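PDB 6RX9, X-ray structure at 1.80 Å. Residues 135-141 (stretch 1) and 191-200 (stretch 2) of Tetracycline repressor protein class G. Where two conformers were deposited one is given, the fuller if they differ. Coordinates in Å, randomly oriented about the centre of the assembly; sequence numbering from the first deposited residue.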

ATOM      1  N   ARG A 135       0.307   3.766 -12.572  1.00 32.77           N
ATOM      2  CA  ARG A 135       0.799   2.854 -11.505  1.00 32.92           C
ATOM      3  C   ARG A 135       1.009   3.650 -10.211  1.00 31.47           C
ATOM      4  O   ARG A 135       0.600   3.150  -9.145  1.00 30.23           O
ATOM      5  CB  ARG A 135       2.055   2.114 -11.975  1.00 35.12           C
ATOM      6  CG  ARG A 135       1.749   0.992 -12.958  1.00 37.24           C
ATOM      7  CD  ARG A 135       2.966   0.237 -13.456  1.00 39.77           C
ATOM      8  NE  ARG A 135       2.604  -0.735 -14.485  1.00 42.09           N
ATOM      9  CZ  ARG A 135       3.466  -1.465 -15.190  1.00 44.34           C
ATOM     10  NH1 ARG A 135       4.770  -1.349 -14.989  1.00 45.53           N
ATOM     11  NH2 ARG A 135       3.020  -2.313 -16.103  1.00 45.73           N
ATOM     12  N   ALA A 136       1.595   4.848 -10.301  1.00 30.95           N
ATOM     13  CA  ALA A 136       1.883   5.738  -9.150  1.00 30.60           C
ATOM     14  C   ALA A 136       0.583   6.088  -8.414  1.00 29.89           C
ATOM     15  O   ALA A 136       0.579   6.043  -7.169  1.00 28.97           O
ATOM     16  CB  ALA A 136       2.606   6.976  -9.610  1.00 31.10           C
ATOM     17  N   VAL A 137      -0.480   6.420  -9.154  1.00 29.85           N
ATOM     18  CA  VAL A 137      -1.823   6.731  -8.579  1.00 29.94           C
ATOM     19  C   VAL A 137      -2.311   5.513  -7.779  1.00 29.29           C
ATOM     20  O   VAL A 137      -2.733   5.688  -6.618  1.00 28.39           O
ATOM     21  CB  VAL A 137      -2.827   7.161  -9.668  1.00 31.20           C
ATOM     22  CG1 VAL A 137      -4.255   7.209  -9.143  1.00 31.60           C
ATOM     23  CG2 VAL A 137      -2.443   8.502 -10.279  1.00 32.11           C
ATOM     24  N   SER A 138      -2.243   4.317  -8.375  0.50 29.37           N
ATOM     25  CA  SER A 138      -2.670   3.037  -7.748  0.50 28.91           C
ATOM     26  C   SER A 138      -1.870   2.785  -6.463  0.50 28.51           C
ATOM     27  O   SER A 138      -2.491   2.407  -5.454  0.50 28.16           O
ATOM     28  CB  SER A 138      -2.543   1.883  -8.707  0.50 29.34           C
ATOM     29  OG  SER A 138      -3.573   1.927  -9.682  0.50 29.64           O
ATOM     30  N   HIS A 139      -0.549   2.995  -6.503  1.00 28.76           N
ATOM     31  CA  HIS A 139       0.361   2.811  -5.338  1.00 29.00           C
ATOM     32  C   HIS A 139      -0.104   3.702  -4.180  1.00 28.58           C
ATOM     33  O   HIS A 139      -0.233   3.188  -3.046  1.00 27.93           O
ATOM     34  CB  HIS A 139       1.824   3.106  -5.703  1.00 29.77           C
ATOM     35  CG  HIS A 139       2.403   2.221  -6.758  1.00 30.57           C
ATOM     36  ND1 HIS A 139       1.860   0.991  -7.083  1.00 31.24           N
ATOM     37  CD2 HIS A 139       3.492   2.373  -7.540  1.00 31.45           C
ATOM     38  CE1 HIS A 139       2.579   0.433  -8.035  1.00 31.63           C
ATOM     39  NE2 HIS A 139       3.590   1.259  -8.330  1.00 32.41           N
ATOM     40  N   TYR A 140      -0.359   4.984  -4.461  1.00 28.00           N
ATOM     41  CA  TYR A 140      -0.793   5.994  -3.462  1.00 27.95           C
ATOM     42  C   TYR A 140      -2.114   5.551  -2.814  1.00 27.24           C
ATOM     43  O   TYR A 140      -2.209   5.575  -1.573  1.00 26.58           O
ATOM     44  CB  TYR A 140      -0.915   7.386  -4.089  1.00 28.34           C
ATOM     45  CG  TYR A 140      -1.556   8.390  -3.169  1.00 28.77           C
ATOM     46  CD1 TYR A 140      -0.880   8.869  -2.058  1.00 29.26           C
ATOM     47  CD2 TYR A 140      -2.856   8.823  -3.373  1.00 28.91           C
ATOM     48  CE1 TYR A 140      -1.471   9.770  -1.187  1.00 29.39           C
ATOM     49  CE2 TYR A 140      -3.460   9.724  -2.511  1.00 29.54           C
ATOM     50  CZ  TYR A 140      -2.767  10.195  -1.410  1.00 29.90           C
ATOM     51  OH  TYR A 140      -3.350  11.086  -0.556  1.00 30.89           O
ATOM     52  N   VAL A 141      -3.099   5.139  -3.618  1.00 26.52           N
ATOM     53  CA  VAL A 141      -4.460   4.768  -3.127  1.00 26.53           C
ATOM     54  C   VAL A 141      -4.337   3.557  -2.189  1.00 26.18           C
ATOM     55  O   VAL A 141      -4.915   3.599  -1.094  1.00 25.47           O
ATOM     56  CB  VAL A 141      -5.439   4.495  -4.284  1.00 27.07           C
ATOM     57  CG1 VAL A 141      -6.730   3.866  -3.786  1.00 27.54           C
ATOM     58  CG2 VAL A 141      -5.735   5.760  -5.075  1.00 27.44           C
ATOM     59  N   GLY A 191      -2.930  14.568  -1.111  1.00 30.86           N
ATOM     60  CA  GLY A 191      -1.925  13.705  -1.762  1.00 30.05           C
ATOM     61  C   GLY A 191      -2.248  13.463  -3.230  1.00 29.95           C
ATOM     62  O   GLY A 191      -1.313  13.490  -4.058  1.00 28.94           O
ATOM     63  N   LEU A 192      -3.523  13.215  -3.545  1.00 30.58           N
ATOM     64  CA  LEU A 192      -3.995  12.921  -4.927  1.00 31.14           C
ATOM     65  C   LEU A 192      -3.780  14.155  -5.813  1.00 31.81           C
ATOM     66  O   LEU A 192      -3.195  14.002  -6.901  1.00 31.98           O
ATOM     67  CB  LEU A 192      -5.473  12.520  -4.883  1.00 31.54           C
ATOM     68  CG  LEU A 192      -6.115  12.191  -6.231  1.00 31.98           C
ATOM     69  CD1 LEU A 192      -5.274  11.196  -7.017  1.00 31.88           C
ATOM     70  CD2 LEU A 192      -7.523  11.659  -6.032  1.00 32.26           C
ATOM     71  N   ASP A 193      -4.222  15.326  -5.349  1.00 32.88           N
ATOM     72  CA  ASP A 193      -4.101  16.624  -6.070  1.00 34.10           C
ATOM     73  C   ASP A 193      -2.620  16.949  -6.299  1.00 33.61           C
ATOM     74  O   ASP A 193      -2.289  17.443  -7.392  1.00 33.83           O
ATOM     75  CB  ASP A 193      -4.824  17.742  -5.316  1.00 35.54           C
ATOM     76  CG  ASP A 193      -6.338  17.622  -5.327  1.00 37.10           C
ATOM     77  OD1 ASP A 193      -6.865  16.847  -6.155  1.00 37.61           O
ATOM     78  OD2 ASP A 193      -6.983  18.308  -4.509  1.00 38.74           O
ATOM     79  N   SER A 194      -1.760  16.677  -5.310  1.00 32.94           N
ATOM     80  CA  SER A 194      -0.291  16.883  -5.392  1.00 32.54           C
ATOM     81  C   SER A 194       0.305  15.971  -6.469  1.00 32.37           C
ATOM     82  O   SER A 194       1.091  16.460  -7.297  1.00 32.18           O
ATOM     83  CB  SER A 194       0.369  16.666  -4.055  1.00 32.36           C
ATOM     84  OG  SER A 194      -0.101  17.619  -3.111  1.00 32.80           O
ATOM     85  N   LEU A 195      -0.063  14.689  -6.470  1.00 31.90           N
ATOM     86  CA  LEU A 195       0.433  13.700  -7.462  1.00 32.58           C
ATOM     87  C   LEU A 195       0.076  14.181  -8.878  1.00 33.03           C
ATOM     88  O   LEU A 195       0.977  14.224  -9.738  1.00 33.42           O
ATOM     89  CB  LEU A 195      -0.190  12.336  -7.146  1.00 32.79           C
ATOM     90  CG  LEU A 195       0.479  11.121  -7.787  1.00 33.84           C
ATOM     91  CD1 LEU A 195       1.980  11.107  -7.534  1.00 34.16           C
ATOM     92  CD2 LEU A 195      -0.156   9.833  -7.277  1.00 33.43           C
ATOM     93  N   ILE A 196      -1.185  14.559  -9.103  1.00 33.42           N
ATOM     94  CA  ILE A 196      -1.702  14.961 -10.448  1.00 34.70           C
ATOM     95  C   ILE A 196      -1.047  16.286 -10.872  1.00 35.57           C
ATOM     96  O   ILE A 196      -0.635  16.381 -12.043  1.00 36.49           O
ATOM     97  CB  ILE A 196      -3.244  15.015 -10.453  1.00 35.24           C
ATOM     98  CG1 ILE A 196      -3.841  13.615 -10.273  1.00 34.89           C
ATOM     99  CG2 ILE A 196      -3.765  15.690 -11.714  1.00 36.16           C
ATOM    100  CD1 ILE A 196      -5.304  13.607  -9.905  1.00 35.24           C
ATOM    101  N   ALA A 197      -0.942  17.263  -9.963  1.00 35.42           N
ATOM    102  CA  ALA A 197      -0.275  18.566 -10.208  1.00 36.39           C
ATOM    103  C   ALA A 197       1.176  18.329 -10.649  1.00 36.68           C
ATOM    104  O   ALA A 197       1.643  19.040 -11.560  1.00 37.38           O
ATOM    105  CB  ALA A 197      -0.338  19.434  -8.974  1.00 36.41           C
ATOM    106  N   GLY A 198       1.859  17.365 -10.023  1.00 35.71           N
ATOM    107  CA  GLY A 198       3.247  16.976 -10.341  1.00 36.31           C
ATOM    108  C   GLY A 198       3.384  16.380 -11.732  1.00 37.10           C
ATOM    109  O   GLY A 198       4.409  16.652 -12.385  1.00 37.56           O
ATOM    110  N   PHE A 199       2.408  15.580 -12.174  1.00 37.39           N
ATOM    111  CA  PHE A 199       2.395  14.953 -13.522  1.00 39.16           C
ATOM    112  C   PHE A 199       2.440  16.039 -14.603  1.00 41.54           C
ATOM    113  O   PHE A 199       3.153  15.839 -15.602  1.00 42.49           O
ATOM    114  CB  PHE A 199       1.169  14.058 -13.721  1.00 38.16           C
ATOM    115  CG  PHE A 199       1.123  12.814 -12.867  1.00 36.87           C
ATOM    116  CD1 PHE A 199       2.284  12.191 -12.432  1.00 36.64           C
ATOM    117  CD2 PHE A 199      -0.096  12.247 -12.526  1.00 36.08           C
ATOM    118  CE1 PHE A 199       2.222  11.042 -11.658  1.00 35.78           C
ATOM    119  CE2 PHE A 199      -0.153  11.097 -11.755  1.00 35.49           C
ATOM    120  CZ  PHE A 199       1.006  10.498 -11.323  1.00 35.11           C
ATOM    121  N   GLU A 200       1.726  17.151 -14.393  1.00 44.16           N
ATOM    122  CA  GLU A 200       1.593  18.270 -15.371  1.00 47.39           C
ATOM    123  C   GLU A 200       2.964  18.634 -15.956  1.00 49.20           C
ATOM    124  O   GLU A 200       3.051  18.780 -17.191  1.00 50.13           O
ATOM    125  CB  GLU A 200       0.969  19.510 -14.725  1.00 48.84           C
ATOM    126  CG  GLU A 200      -0.422  19.284 -14.160  1.00 49.69           C
ATOM    127  CD  GLU A 200      -1.334  20.500 -14.189  1.00 51.92           C
ATOM    128  OE1 GLU A 200      -1.567  21.034 -15.293  1.00 54.11           O
ATOM    129  OE2 GLU A 200      -1.817  20.902 -13.110  1.00 53.14           O
TER

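Both stretches are helical and run nearly antiparallel: their N-to-C directions differ by 165° and their axes approach to 10.8 Å. At the level of closest backbone register the CA atoms of V137 and L195 lie 7.4 Å apart. Each helix is held internally by i to i+4 backbone hydrogen bonds, such as Y140 N to A136 O at 3.1 Å and F199 N to L195 O at 3.1 Å. No hydrogen bond crosses between the stretches, and the association rests on packing that buries 334 Å², both sides summed.

The apolar contacts centre on L195, whose CA-to-CB bond points toward the other helix. With chi1 t and chi2 p, it places CD2 3.8 Å from V137 CA, 4.0 Å from V137 CG2 and 4.1 Å from Y140 CB. The same methyl lies 3.9 Å from A136 O, so this one methyl touches three residues of the other helix, A136, V137 and Y140. V137 points sideways, yet its t rotamer leaves CG2 within reach of both L195 and F199.

Aromatic packing closes the two ends of the patch. F199 (chi1 m) points toward stretch 1 and presents its ring edge: V137 CG2 lies 3.8 Å from F199 CE2, and A136 CB lies 4.2 Å from F199 CZ, both near the ring plane. The methyl of A136 is itself directed toward stretch 2.

At the other end Y140, also directed toward its partner with chi1 t, has 78 Å² covered, the largest share of any residue here. Its ring carries G191 O over one face, while L192 N approaches obliquely, 3.6 Å from Y140 CE2. The L192 side chain adds an apolar contact, with CB 4.2 Å from Y140 CE2.

The closest approach of all is steric rather than a polar pairing: Y140 OH sits 3.2 Å from G191 CA. Glycine suits this place because an ideal CB on G191 would point toward stretch 1 and fall 2.0 Å from Y140 OH, a clash. The phenol oxygen is hydrogen-bonded elsewhere in the structure, so its burial against glycine leaves it satisfied.

Apart from the Y140 hydroxyl, polar side chains stay out of the contact. S138 points away, and neither it nor R135, H139, D193, S194 or E200 has any surface covered by the opposing stretch, which leaves nearly all of the shared surface to alanine, valine, leucine, glycine and the two aromatics.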